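Local coordinates for protein purine nucleoside phosphorylase (Schistosoma mansoni, PDB 5KO5) that is a purine nucleoside phosphorylase that probably splits inosine and guanosine with phosphate into the free base and ribose 1-phosphate, at residues I115-G120 against G192-N197; V132-H137 against N166-L171; Q84-M89 against V224-I229; S35-L40 against A264-R269. All blocks are in the same frame, centred on the assembly; numbering follows the deposited sequence.

Contact 1. Residues I115-G120 against G192-N197; sequences ITNLAG and GVYAFN. With CYT (6-aminopyrimidin-2(1H)-one), chain B; EDO (1,2-ethanediol), chain C.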
loop_
_atom_site.group_PDB
_atom_site.type_symbol
_atom_site.label_atom_id
_atom_site.label_comp_id
_atom_site.label_asym_id
_atom_site.label_seq_id
_atom_site.Cartn_x
_atom_site.Cartn_y
_atom_site.Cartn_z
ATOM N N ILE A 115 10.929 16.100 15.686
ATOM C CA ILE A 115 11.415 15.038 14.809
ATOM C C ILE A 115 12.258 15.644 13.696
ATOM O O ILE A 115 11.876 16.653 13.096
ATOM C CB ILE A 115 10.237 14.266 14.183
ATOM C CG1 ILE A 115 9.267 13.769 15.254
ATOM C CG2 ILE A 115 10.756 13.094 13.348
ATOM C CD1 ILE A 115 8.014 13.113 14.675
ATOM N N THR A 116 13.394 15.015 13.394
ATOM C CA THR A 116 14.144 15.348 12.191
ATOM C C THR A 116 14.300 14.099 11.333
ATOM O O THR A 116 14.210 12.971 11.820
ATOM C CB THR A 116 15.531 15.950 12.496
ATOM O OG1 THR A 116 16.313 15.007 13.249
ATOM C CG2 THR A 116 15.397 17.249 13.284
ATOM N N ASN A 117 14.513 14.315 10.036
ATOM C CA ASN A 117 14.746 13.214 9.116
ATOM C C ASN A 117 15.595 13.719 7.955
ATOM O O ASN A 117 15.778 14.925 7.774
ATOM C CB ASN A 117 13.431 12.571 8.633
ATOM C CG ASN A 117 12.564 13.513 7.809
ATOM O OD1 ASN A 117 12.982 14.020 6.768
ATOM N ND2 ASN A 117 11.334 13.726 8.262
ATOM N N LEU A 118 16.133 12.776 7.188
ATOM C CA LEU A 118 16.784 13.065 5.916
ATOM C C LEU A 118 15.814 12.694 4.804
ATOM O O LEU A 118 15.146 11.656 4.873
ATOM C CB LEU A 118 18.077 12.256 5.759
ATOM C CG LEU A 118 19.409 12.856 6.219
ATOM C CD1 LEU A 118 19.764 14.113 5.434
ATOM C CD2 LEU A 118 19.399 13.144 7.691
ATOM N N ALA A 119 15.706 13.551 3.792
ATOM C CA ALA A 119 14.692 13.331 2.770
ATOM C C ALA A 119 15.204 13.745 1.398
ATOM O O ALA A 119 16.170 14.500 1.275
ATOM C CB ALA A 119 13.415 14.125 3.092
ATOM N N GLY A 120 14.544 13.238 0.358
ATOM C CA GLY A 120 14.776 13.712 -0.991
ATOM C C GLY A 120 13.904 14.916 -1.319
ATOM O O GLY A 120 12.714 14.938 -0.998
ATOM N N GLY A 192 6.884 22.559 3.476
ATOM C CA GLY A 192 6.428 21.698 2.403
ATOM C C GLY A 192 5.709 20.460 2.889
ATOM O O GLY A 192 5.637 20.168 4.089
ATOM N N VAL A 193 5.199 19.722 1.907
ATOM C CA VAL A 193 4.431 18.499 2.120
ATOM C C VAL A 193 5.360 17.301 1.966
ATOM O O VAL A 193 6.105 17.207 0.980
ATOM C CB VAL A 193 3.278 18.408 1.106
ATOM C CG1 VAL A 193 2.574 17.044 1.192
ATOM C CG2 VAL A 193 2.293 19.546 1.319
ATOM N N TYR A 194 5.297 16.377 2.923
ATOM C CA TYR A 194 6.165 15.200 2.971
ATOM C C TYR A 194 5.427 13.972 2.444
ATOM O O TYR A 194 4.372 13.597 2.969
ATOM C CB TYR A 194 6.594 14.971 4.421
ATOM C CG TYR A 194 7.527 13.812 4.706
ATOM C CD1 TYR A 194 7.029 12.530 4.914
ATOM C CD2 TYR A 194 8.897 14.023 4.858
ATOM C CE1 TYR A 194 7.877 11.479 5.215
ATOM C CE2 TYR A 194 9.760 12.975 5.163
ATOM C CZ TYR A 194 9.239 11.710 5.337
ATOM O OH TYR A 194 10.074 10.674 5.652
ATOM N N ALA A 195 5.986 13.326 1.426
ATOM C CA ALA A 195 5.449 12.050 0.969
ATOM C C ALA A 195 6.168 10.930 1.699
ATOM O O ALA A 195 7.399 10.888 1.699
ATOM C CB ALA A 195 5.678 11.873 -0.529
ATOM N N PHE A 196 5.398 10.005 2.284
ATOM C CA PHE A 196 5.958 8.842 2.968
ATOM C C PHE A 196 6.036 7.692 1.969
ATOM O O PHE A 196 5.004 7.165 1.537
ATOM C CB PHE A 196 5.080 8.498 4.169
ATOM C CG PHE A 196 5.524 7.287 4.970
ATOM C CD1 PHE A 196 6.843 6.821 4.958
ATOM C CD2 PHE A 196 4.587 6.611 5.753
ATOM C CE1 PHE A 196 7.206 5.698 5.708
ATOM C CE2 PHE A 196 4.951 5.486 6.510
ATOM C CZ PHE A 196 6.273 5.038 6.494
ATOM N N ASN A 197 7.270 7.361 1.559
ATOM C CA ASN A 197 7.602 6.145 0.814
ATOM C C ASN A 197 8.034 5.092 1.818
ATOM O O ASN A 197 9.024 5.276 2.525
ATOM C CB ASN A 197 8.778 6.450 -0.116
ATOM C CG ASN A 197 9.416 5.202 -0.700
ATOM O OD1 ASN A 197 8.749 4.181 -0.879
ATOM N ND2 ASN A 197 10.713 5.285 -1.025
HETATM N N3 CYT B . 15.237 9.754 -0.067
HETATM C C4 CYT B . 16.308 10.525 -0.263
HETATM N N1 CYT B . 15.789 9.629 2.241
HETATM C C2 CYT B . 14.957 9.277 1.173
HETATM O O2 CYT B . 13.995 8.527 1.368
HETATM N N4 CYT B . 16.539 10.953 -1.509
HETATM C C5 CYT B . 17.165 10.903 0.816
HETATM C C6 CYT B . 16.872 10.430 2.035
HETATM C C1 EDO C . 14.560 9.324 7.647
HETATM O O1 EDO C . 14.034 8.086 7.152
HETATM C C2 EDO C . 15.498 9.099 8.812
HETATM O O2 EDO C . 16.503 10.109 8.772
HETATM O O HOH W 1 12.733 10.884 5.864
#
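Asn117 reaches from strand 112-121 toward the ring of Tyr194 on strand 189-196. Its CB touches a bound 1,2-ethanediol, probably from the crystallisation liquor, with Asn117 CB and EDO C1 3.6 Å apart. From there CG swings between the backbone N and the carbonyl carbon (chi1 64°), which aims the amide at the tyrosine. Both ends of the amide meet the same ring carbon. Asn117 ND2 lies 3.6 Å from Tyr194 CE2, and Asn117 OD1 lies 3.7 Å from it. The amide and ring planes are 52° apart, so they do not stack. The amide's polar partners lie elsewhere: OD1 bonds to Ser241 OG and ND2 to Thr223 OG1. These two bonds should fix how the amide is turned. Ala119 adds a looser apolar touch, its CB 4.4 Å from Tyr194 CE2.

A water joins the two segments at the phenol end. It donates to Leu118 O at 2.7 Å, and it is hydrogen-bonded to Tyr194 OH, also at 2.7 Å, in the plane of the ring. Ser222 N is a further partner of that hydroxyl. Cytosine lies against the same strand, its C4 3.3 Å from Gly120 N. Leu118, Ala119 and Gly120 line the pocket that holds cytosine, probably the base site, so the contact forms part of its wall.

The two strands are not paired directly. Strand 218-220 links them one way round, and strands 236-246 and 131-139 the other way. Ile134 of strand 131-139 touches both Asn117 and Tyr194, while Val224 of helix 224-232 packs on the tyrosine.

Contact 2. Residues V132-H137 against N166-L171; sequences VLIKGH and NAYDRL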
loop_
_atom_site.group_PDB
_atom_site.type_symbol
_atom_site.label_atom_id
_atom_site.label_comp_id
_atom_site.label_asym_id
_atom_site.label_seq_id
_atom_site.Cartn_x
_atom_site.Cartn_y
_atom_site.Cartn_z
ATOM N N VAL A 132 13.321 21.663 5.454
ATOM C CA VAL A 132 11.898 21.820 5.169
ATOM C C VAL A 132 11.100 21.602 6.449
ATOM O O VAL A 132 11.138 20.511 7.038
ATOM C CB VAL A 132 11.433 20.884 4.047
ATOM C CG1 VAL A 132 9.934 21.039 3.826
ATOM C CG2 VAL A 132 12.201 21.190 2.766
ATOM N N LEU A 133 10.397 22.646 6.890
ATOM C CA LEU A 133 9.406 22.497 7.947
ATOM C C LEU A 133 8.207 21.768 7.355
ATOM O O LEU A 133 7.581 22.257 6.411
ATOM C CB LEU A 133 8.983 23.869 8.473
ATOM C CG LEU A 133 10.122 24.793 8.903
ATOM C CD1 LEU A 133 9.578 26.146 9.340
ATOM C CD2 LEU A 133 10.952 24.154 10.009
ATOM N N ILE A 134 7.895 20.595 7.883
ATOM C CA ILE A 134 6.821 19.797 7.304
ATOM C C ILE A 134 5.478 20.343 7.767
ATOM O O ILE A 134 5.241 20.508 8.968
ATOM C CB ILE A 134 6.995 18.317 7.660
ATOM C CG1 ILE A 134 8.295 17.812 7.041
ATOM C CG2 ILE A 134 5.791 17.499 7.141
ATOM C CD1 ILE A 134 8.717 16.452 7.543
ATOM N N LYS A 135 4.602 20.651 6.811
ATOM C CA LYS A 135 3.301 21.230 7.130
ATOM C C LYS A 135 2.139 20.300 6.818
ATOM O O LYS A 135 0.993 20.641 7.125
ATOM C CB LYS A 135 3.101 22.580 6.422
ATOM C CG LYS A 135 3.092 22.500 4.904
ATOM C CD LYS A 135 2.894 23.892 4.303
ATOM C CE LYS A 135 3.106 23.888 2.797
ATOM N NZ LYS A 135 2.018 23.179 2.072
ATOM N N GLY A 136 2.407 19.145 6.230
ATOM C CA GLY A 136 1.375 18.185 5.881
ATOM C C GLY A 136 2.050 17.001 5.233
ATOM O O GLY A 136 3.269 17.005 5.006
ATOM N N HIS A 137 1.258 15.971 4.926
ATOM C CA HIS A 137 1.875 14.778 4.359
ATOM C C HIS A 137 0.952 14.044 3.398
ATOM O O HIS A 137 -0.269 14.229 3.401
ATOM C CB HIS A 137 2.417 13.821 5.432
ATOM C CG HIS A 137 1.371 13.165 6.287
ATOM N ND1 HIS A 137 1.448 13.166 7.663
ATOM C CD2 HIS A 137 0.269 12.435 5.972
ATOM C CE1 HIS A 137 0.431 12.488 8.164
ATOM N NE2 HIS A 137 -0.298 12.028 7.159
ATOM N N ASN A 166 -4.355 19.171 11.838
ATOM C CA ASN A 166 -3.443 19.924 12.692
ATOM C C ASN A 166 -2.344 19.027 13.249
ATOM O O ASN A 166 -1.854 19.241 14.361
ATOM C CB ASN A 166 -4.191 20.647 13.813
ATOM C CG ASN A 166 -5.283 21.560 13.286
ATOM O OD1 ASN A 166 -6.426 21.507 13.742
ATOM N ND2 ASN A 166 -4.938 22.395 12.313
ATOM N N ALA A 167 -1.940 18.024 12.469
ATOM C CA ALA A 167 -0.889 17.115 12.912
ATOM C C ALA A 167 0.440 17.836 13.081
ATOM O O ALA A 167 1.213 17.498 13.982
ATOM C CB ALA A 167 -0.743 15.975 11.910
ATOM N N TYR A 168 0.714 18.830 12.239
ATOM C CA TYR A 168 1.956 19.605 12.278
ATOM C C TYR A 168 1.625 20.991 12.823
ATOM O O TYR A 168 1.125 21.856 12.100
ATOM C CB TYR A 168 2.567 19.672 10.882
ATOM C CG TYR A 168 2.832 18.301 10.315
ATOM C CD1 TYR A 168 4.006 17.623 10.630
ATOM C CD2 TYR A 168 1.903 17.656 9.501
ATOM C CE1 TYR A 168 4.267 16.354 10.142
ATOM C CE2 TYR A 168 2.158 16.377 9.008
ATOM C CZ TYR A 168 3.342 15.728 9.338
ATOM O OH TYR A 168 3.610 14.470 8.852
ATOM N N ASP A 169 1.918 21.202 14.106
ATOM C CA ASP A 169 1.511 22.417 14.806
ATOM C C ASP A 169 2.038 23.678 14.119
ATOM O O ASP A 169 3.233 23.804 13.838
ATOM C CB ASP A 169 2.022 22.342 16.244
ATOM C CG ASP A 169 1.499 23.464 17.110
ATOM O OD1 ASP A 169 0.391 23.319 17.668
ATOM O OD2 ASP A 169 2.189 24.494 17.228
ATOM N N ARG A 170 1.133 24.627 13.860
ATOM C CA ARG A 170 1.520 25.840 13.146
ATOM C C ARG A 170 2.430 26.722 13.991
ATOM O O ARG A 170 3.423 27.259 13.487
ATOM C CB ARG A 170 0.276 26.611 12.715
ATOM C CG ARG A 170 -0.249 26.226 11.345
ATOM C CD ARG A 170 -1.656 25.665 11.426
ATOM N NE ARG A 170 -2.289 25.620 10.111
ATOM C CZ ARG A 170 -3.279 26.418 9.730
ATOM N NH1 ARG A 170 -3.768 27.322 10.570
ATOM N NH2 ARG A 170 -3.789 26.308 8.511
ATOM N N LEU A 171 2.117 26.871 15.279
ATOM C CA LEU A 171 2.931 27.725 16.138
ATOM C C LEU A 171 4.358 27.208 16.244
ATOM O O LEU A 171 5.307 27.995 16.302
ATOM C CB LEU A 171 2.295 27.839 17.520
ATOM C CG LEU A 171 1.008 28.660 17.576
ATOM C CD1 LEU A 171 0.473 28.729 19.001
ATOM C CD2 LEU A 171 1.239 30.052 17.013
HETATM O O HOH W 2 0.819 22.755 8.972
#
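His137 ND1 and Tyr168 OH share a nearly straight hydrogen bond of 2.8 Å, and either could be the donor. It ties a strand of the central sheet of the phosphorylase fold to the turn that leads into helix 170-182. Asp169 is the N-cap of that helix, and its OD2 accepts from Leu172 N. The hydroxyl meets the imidazole at its edge, in the ring plane. The two rings stand rim to rim with their planes at 86°, so neither lies over the other.

Tyr168 carries the contact. Its CG is anti to the carbonyl carbon (chi1 -58°), and the ring runs along the strand from Ile134 past Gly136 to His137. Tyr168 CB begins 3.4 Å from Ile134 O. Tyr168 CD2 comes 3.6 Å from Gly136 N. Val224 and Val227 of helix 224-232 also touch the buried tyrosine.

A water lies 2.8 Å from Lys135 O and 3.3 Å from Tyr168 O, and can donate to either. It has more acceptors nearby than protons, so both bonds need not hold at once. At the subunit boundary, His137 O bonds to Ser204 OG of the third subunit, and Arg170 forms a salt bridge with Asp254 of that subunit. The contact therefore joins strand, helix start and trimer interface.

Ile134 covers one face of the tyrosine with a single methyl. Its CG2 makes a CH-pi contact 3.8 Å from the centroid of the Tyr168 ring, 23° off the normal and shifted toward the rim on the side of CE1 and CZ.

Contact 3. Residues Q84-M89 against V224-I229; sequences QGRLHM and VPEVII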
loop_
_atom_site.group_PDB
_atom_site.type_symbol
_atom_site.label_atom_id
_atom_site.label_comp_id
_atom_site.label_asym_id
_atom_site.label_seq_id
_atom_site.Cartn_x
_atom_site.Cartn_y
_atom_site.Cartn_z
ATOM N N GLN A 84 17.292 7.134 20.907
ATOM C CA GLN A 84 18.591 6.980 20.268
ATOM C C GLN A 84 18.568 5.639 19.542
ATOM O O GLN A 84 18.760 4.586 20.152
ATOM C CB GLN A 84 19.701 7.030 21.310
ATOM C CG GLN A 84 21.080 7.106 20.713
ATOM C CD GLN A 84 22.137 7.196 21.775
ATOM O OE1 GLN A 84 22.171 6.387 22.704
ATOM N NE2 GLN A 84 23.002 8.192 21.657
ATOM N N GLY A 85 18.328 5.680 18.238
ATOM C CA GLY A 85 18.057 4.458 17.512
ATOM C C GLY A 85 16.594 4.391 17.129
ATOM O O GLY A 85 15.772 3.763 17.802
ATOM N N ARG A 86 16.271 5.064 16.037
ATOM C CA ARG A 86 14.906 5.187 15.562
ATOM C C ARG A 86 14.409 3.859 14.993
ATOM O O ARG A 86 15.170 3.083 14.413
ATOM C CB ARG A 86 14.916 6.224 14.449
ATOM C CG ARG A 86 13.596 6.626 13.935
ATOM C CD ARG A 86 13.833 7.722 12.948
ATOM N NE ARG A 86 12.617 8.465 12.689
ATOM C CZ ARG A 86 12.606 9.659 12.123
ATOM N NH1 ARG A 86 13.754 10.225 11.763
ATOM N NH2 ARG A 86 11.458 10.275 11.919
ATOM N N LEU A 87 13.117 3.605 15.154
ATOM C CA LEU A 87 12.492 2.416 14.591
ATOM C C LEU A 87 11.845 2.796 13.266
ATOM O O LEU A 87 10.941 3.636 13.234
ATOM C CB LEU A 87 11.441 1.865 15.549
ATOM C CG LEU A 87 11.926 1.625 16.976
ATOM C CD1 LEU A 87 10.744 1.213 17.837
ATOM C CD2 LEU A 87 13.005 0.569 16.992
ATOM N N HIS A 88 12.287 2.169 12.177
ATOM C CA HIS A 88 11.773 2.454 10.839
ATOM C C HIS A 88 10.931 1.294 10.329
ATOM O O HIS A 88 11.292 0.125 10.497
ATOM C CB HIS A 88 12.925 2.650 9.860
ATOM C CG HIS A 88 13.694 3.917 10.065
ATOM N ND1 HIS A 88 14.890 3.963 10.753
ATOM C CD2 HIS A 88 13.463 5.174 9.624
ATOM C CE1 HIS A 88 15.345 5.204 10.752
ATOM N NE2 HIS A 88 14.499 5.959 10.074
ATOM N N MET A 89 9.820 1.617 9.663
ATOM C CA MET A 89 8.899 0.563 9.249
ATOM C C MET A 89 9.474 -0.306 8.135
ATOM O O MET A 89 9.102 -1.481 8.037
ATOM C CB MET A 89 7.511 1.146 8.950
ATOM C CG MET A 89 6.948 1.839 10.203
ATOM S SD MET A 89 5.152 1.958 10.304
ATOM C CE MET A 89 4.699 0.239 10.476
ATOM N N VAL A 224 6.113 10.012 9.321
ATOM C CA VAL A 224 4.654 9.947 9.273
ATOM C C VAL A 224 4.072 8.960 10.291
ATOM O O VAL A 224 3.079 9.298 10.954
ATOM C CB VAL A 224 4.162 9.730 7.831
ATOM C CG1 VAL A 224 2.677 9.367 7.794
ATOM C CG2 VAL A 224 4.433 10.986 6.997
ATOM N N PRO A 225 4.640 7.764 10.492
ATOM C CA PRO A 225 4.058 6.874 11.520
ATOM C C PRO A 225 4.105 7.484 12.907
ATOM O O PRO A 225 3.100 7.470 13.630
ATOM C CB PRO A 225 4.908 5.594 11.409
ATOM C CG PRO A 225 5.418 5.621 9.962
ATOM C CD PRO A 225 5.691 7.084 9.703
ATOM N N GLU A 226 5.239 8.089 13.260
ATOM C CA GLU A 226 5.369 8.700 14.580
ATOM C C GLU A 226 4.444 9.890 14.719
ATOM O O GLU A 226 3.847 10.089 15.788
ATOM C CB GLU A 226 6.813 9.148 14.815
ATOM C CG GLU A 226 7.797 8.019 14.940
ATOM C CD GLU A 226 8.542 7.745 13.656
ATOM O OE1 GLU A 226 7.904 7.784 12.592
ATOM O OE2 GLU A 226 9.766 7.486 13.713
ATOM N N VAL A 227 4.333 10.709 13.666
ATOM C CA VAL A 227 3.422 11.849 13.672
ATOM C C VAL A 227 2.000 11.397 13.964
ATOM O O VAL A 227 1.278 12.032 14.744
ATOM C CB VAL A 227 3.496 12.609 12.333
ATOM C CG1 VAL A 227 2.393 13.657 12.262
ATOM C CG2 VAL A 227 4.862 13.265 12.155
ATOM N N ILE A 228 1.570 10.300 13.336
ATOM C CA ILE A 228 0.196 9.847 13.496
ATOM C C ILE A 228 -0.040 9.334 14.908
ATOM O O ILE A 228 -1.064 9.641 15.522
ATOM C CB ILE A 228 -0.139 8.811 12.416
ATOM C CG1 ILE A 228 -0.272 9.532 11.073
ATOM C CG2 ILE A 228 -1.411 8.023 12.759
ATOM C CD1 ILE A 228 -0.413 8.597 9.858
ATOM N N ILE A 229 0.906 8.564 15.458
ATOM C CA ILE A 229 0.725 8.076 16.825
ATOM C C ILE A 229 0.696 9.243 17.801
ATOM O O ILE A 229 -0.132 9.277 18.720
ATOM C CB ILE A 229 1.801 7.029 17.186
ATOM C CG1 ILE A 229 1.700 5.807 16.266
ATOM C CG2 ILE A 229 1.649 6.612 18.658
ATOM C CD1 ILE A 229 0.312 5.134 16.231
HETATM O O HOH W 3 9.735 5.259 15.144
HETATM O O HOH W 4 9.651 5.889 11.373
#
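Arg86 NE donates to Glu226 OE2 at 3.2 Å, in a salt bridge with an N-H...O angle of 170°. The oxygen lies at the edge of the guanidinium, in its plane. The donor comes to the syn side of the carboxylate but 31° out of its plane. Arg86 reaches this point with an extended chain. Glu226 instead bends at chi2 (98°), which turns its carboxylate toward the loop.

The second touch is apolar. Met89 SD sits 3.7 Å from Pro225 CG, and the two side chains run past one another, pointing opposite ways. Proline stands here in the first turn of helix 224-232.

A water donates to Leu87 O at 2.8 Å and, more weakly, to Glu226 OE2. It adds a link from loop backbone to helix side chain.

Further out, Arg86 NH1 bonds to Thr116 O of strand 112-121, its strongest partner, and NH2 bonds weakly to Thr223 OG1. Arg86 CG lies over one face of the His88 ring, 3.8 Å above its plane. Met89 also packs on Ile98 of helix 95-108 and on Leu145 of the second subunit. The Arg86 side chain borders the pocket region, about 10 Å from the bound cytosine.

NE and NH1 are thus held, by a carboxylate and a backbone carbonyl, and NH2 more weakly by a hydroxyl. This should fix the rotation of the group and tie the loop after strand 78-84 to both strand and helix.

Contact 4. Residues S35-L40 against A264-R269; sequences SGLGKL and AVAEKR. With EDO (1,2-ethanediol), chain C.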
loop_
_atom_site.group_PDB
_atom_site.type_symbol
_atom_site.label_atom_id
_atom_site.label_comp_id
_atom_site.label_asym_id
_atom_site.label_seq_id
_atom_site.Cartn_x
_atom_site.Cartn_y
_atom_site.Cartn_z
ATOM N N SER A 35 19.053 10.097 10.841
ATOM C CA SER A 35 20.367 9.468 10.795
ATOM C C SER A 35 21.448 10.525 10.619
ATOM O O SER A 35 21.335 11.408 9.761
ATOM C CB SER A 35 20.418 8.468 9.642
ATOM O OG SER A 35 19.941 9.057 8.444
ATOM N N GLY A 36 22.489 10.438 11.441
ATOM C CA GLY A 36 23.540 11.427 11.438
ATOM C C GLY A 36 23.178 12.738 12.100
ATOM O O GLY A 36 24.021 13.645 12.139
ATOM N N LEU A 37 21.964 12.862 12.631
ATOM C CA LEU A 37 21.475 14.094 13.242
ATOM C C LEU A 37 21.205 13.906 14.729
ATOM O O LEU A 37 20.365 14.596 15.308
ATOM C CB LEU A 37 20.209 14.578 12.542
ATOM C CG LEU A 37 20.305 14.706 11.026
ATOM C CD1 LEU A 37 18.963 15.157 10.465
ATOM C CD2 LEU A 37 21.409 15.682 10.659
ATOM N N GLY A 38 21.903 12.972 15.364
ATOM C CA GLY A 38 21.601 12.609 16.730
ATOM C C GLY A 38 22.517 13.204 17.773
ATOM O O GLY A 38 22.415 12.822 18.945
ATOM N N LYS A 39 23.393 14.143 17.404
ATOM C CA LYS A 39 24.422 14.570 18.346
ATOM C C LYS A 39 23.845 15.347 19.524
ATOM O O LYS A 39 24.447 15.354 20.601
ATOM C CB LYS A 39 25.538 15.341 17.636
ATOM N N LEU A 40 22.682 15.987 19.356
ATOM C CA LEU A 40 22.043 16.653 20.492
ATOM C C LEU A 40 21.792 15.678 21.634
ATOM O O LEU A 40 21.914 16.042 22.810
ATOM C CB LEU A 40 20.729 17.310 20.066
ATOM C CG LEU A 40 19.969 18.061 21.168
ATOM C CD1 LEU A 40 20.814 19.195 21.742
ATOM C CD2 LEU A 40 18.648 18.592 20.642
ATOM N N ALA A 264 26.701 12.348 4.329
ATOM C CA ALA A 264 27.630 13.473 4.244
ATOM C C ALA A 264 26.895 14.803 4.342
ATOM O O ALA A 264 27.421 15.765 4.915
ATOM C CB ALA A 264 28.443 13.392 2.950
ATOM N N VAL A 265 25.683 14.885 3.784
ATOM C CA VAL A 265 24.881 16.093 3.965
ATOM C C VAL A 265 24.479 16.248 5.427
ATOM O O VAL A 265 24.536 17.351 5.984
ATOM C CB VAL A 265 23.666 16.099 3.016
ATOM C CG1 VAL A 265 22.825 17.348 3.251
ATOM C CG2 VAL A 265 24.140 16.053 1.576
ATOM N N ALA A 266 24.069 15.152 6.071
ATOM C CA ALA A 266 23.766 15.198 7.501
ATOM C C ALA A 266 24.948 15.734 8.300
ATOM O O ALA A 266 24.786 16.599 9.167
ATOM C CB ALA A 266 23.356 13.810 8.000
ATOM N N GLU A 267 26.155 15.257 8.001
ATOM C CA GLU A 267 27.329 15.730 8.725
ATOM C C GLU A 267 27.564 17.219 8.487
ATOM O O GLU A 267 27.983 17.941 9.397
ATOM C CB GLU A 267 28.550 14.896 8.331
ATOM C CG GLU A 267 29.798 15.170 9.143
ATOM C CD GLU A 267 29.531 15.263 10.637
ATOM O OE1 GLU A 267 28.779 14.420 11.175
ATOM O OE2 GLU A 267 30.078 16.188 11.274
ATOM N N LYS A 268 27.283 17.695 7.273
ATOM C CA LYS A 268 27.496 19.100 6.940
ATOM C C LYS A 268 26.557 20.025 7.709
ATOM O O LYS A 268 26.934 21.166 8.018
ATOM C CB LYS A 268 27.308 19.298 5.435
ATOM C CG LYS A 268 27.412 20.736 4.972
ATOM C CD LYS A 268 27.133 20.835 3.486
ATOM C CE LYS A 268 26.987 22.281 3.040
ATOM N NZ LYS A 268 26.776 22.351 1.565
ATOM N N ARG A 269 25.339 19.570 8.013
ATOM C CA ARG A 269 24.338 20.401 8.667
ATOM C C ARG A 269 24.083 20.013 10.115
ATOM O O ARG A 269 23.271 20.667 10.783
ATOM C CB ARG A 269 23.011 20.345 7.896
ATOM C CG ARG A 269 23.035 21.027 6.550
ATOM C CD ARG A 269 23.120 22.537 6.696
ATOM N NE ARG A 269 22.900 23.196 5.415
ATOM C CZ ARG A 269 23.737 24.061 4.863
ATOM N NH1 ARG A 269 24.847 24.424 5.501
ATOM N NH2 ARG A 269 23.449 24.598 3.686
HETATM C C1 EDO C . 14.560 9.324 7.647
HETATM O O1 EDO C . 14.034 8.086 7.152
HETATM C C2 EDO C . 15.498 9.099 8.812
HETATM O O2 EDO C . 16.503 10.109 8.772
HETATM O O HOH W 5 26.492 13.364 11.083
#
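Ser35, Gly36 and Leu37 meet Ala266 without any ring; the flat groups here are carbonyls, a carboxylate and a guanidinium. The Arg269 guanidinium has Lys268 CE over one face, 3.8 Å above its plane and shifted toward the rim. Its NE bonds to Gly129 O, outside the two segments. One water molecule donates to Glu267 OE1 at 2.5 Å and to Gly36 O at 2.7 Å, bridging helix and loop at the surface. The bond to Glu267 is short and that residue touches a crystal neighbour, so the bridge is to be taken with caution.

The direct contact centres on one methyl. Ala266 CB points at the loop and lies 3.6 Å from Ser35 O. Gly36 has only its CA to offer, 4.2 Å from Ala266 CB, and with no side chain in the way the loop backbone passes close to the helix. Its positive phi also suits a glycine. With chi1 at -52°, Leu37 CG lies beside its backbone N, which brings CD2 to the helix, 3.8 Å from Ala266 CB and about as far from Ala266 O. No hydrogen bond joins the two segments directly; one methyl packs on loop backbone and Leu37, and the polar link is the water.

Ser35 N also donates to O2 of the bound 1,2-ethanediol at 3.3 Å, so the start of the loop lies beside that molecule.

The loop comes after strand 29-32 and leads into a short, weakly bonded helix at about 39-42. Leu37 is wedged between Leu273 of helix 259-283, Thr116 and Leu118 of strand 112-121, and Leu242 of strand 236-246.

Contacts 1, 2 and 3 are buried, while contact 4 is partly buried and reaches the surface. Contacts 1 and 2 share the sheet: Lys135 N probably bonds to Gly192 O, and Tyr194 N to Gly136 O, between neighbouring strands. Contact 3 brings in helix 224-232, whose Val224 packs on Tyr194 of contact 1 and His137 of contact 2. Contact 4 meets contact 1 through Leu118, and both touch the 1,2-ethanediol. The chemistry differs accordingly. Contact 1 pairs an amide with a ring, contact 2 joins phenol to imidazole, contact 3 is a salt bridge beside an apolar touch, and contact 4 relies on a methyl and one water. No other subunit touches contact 4.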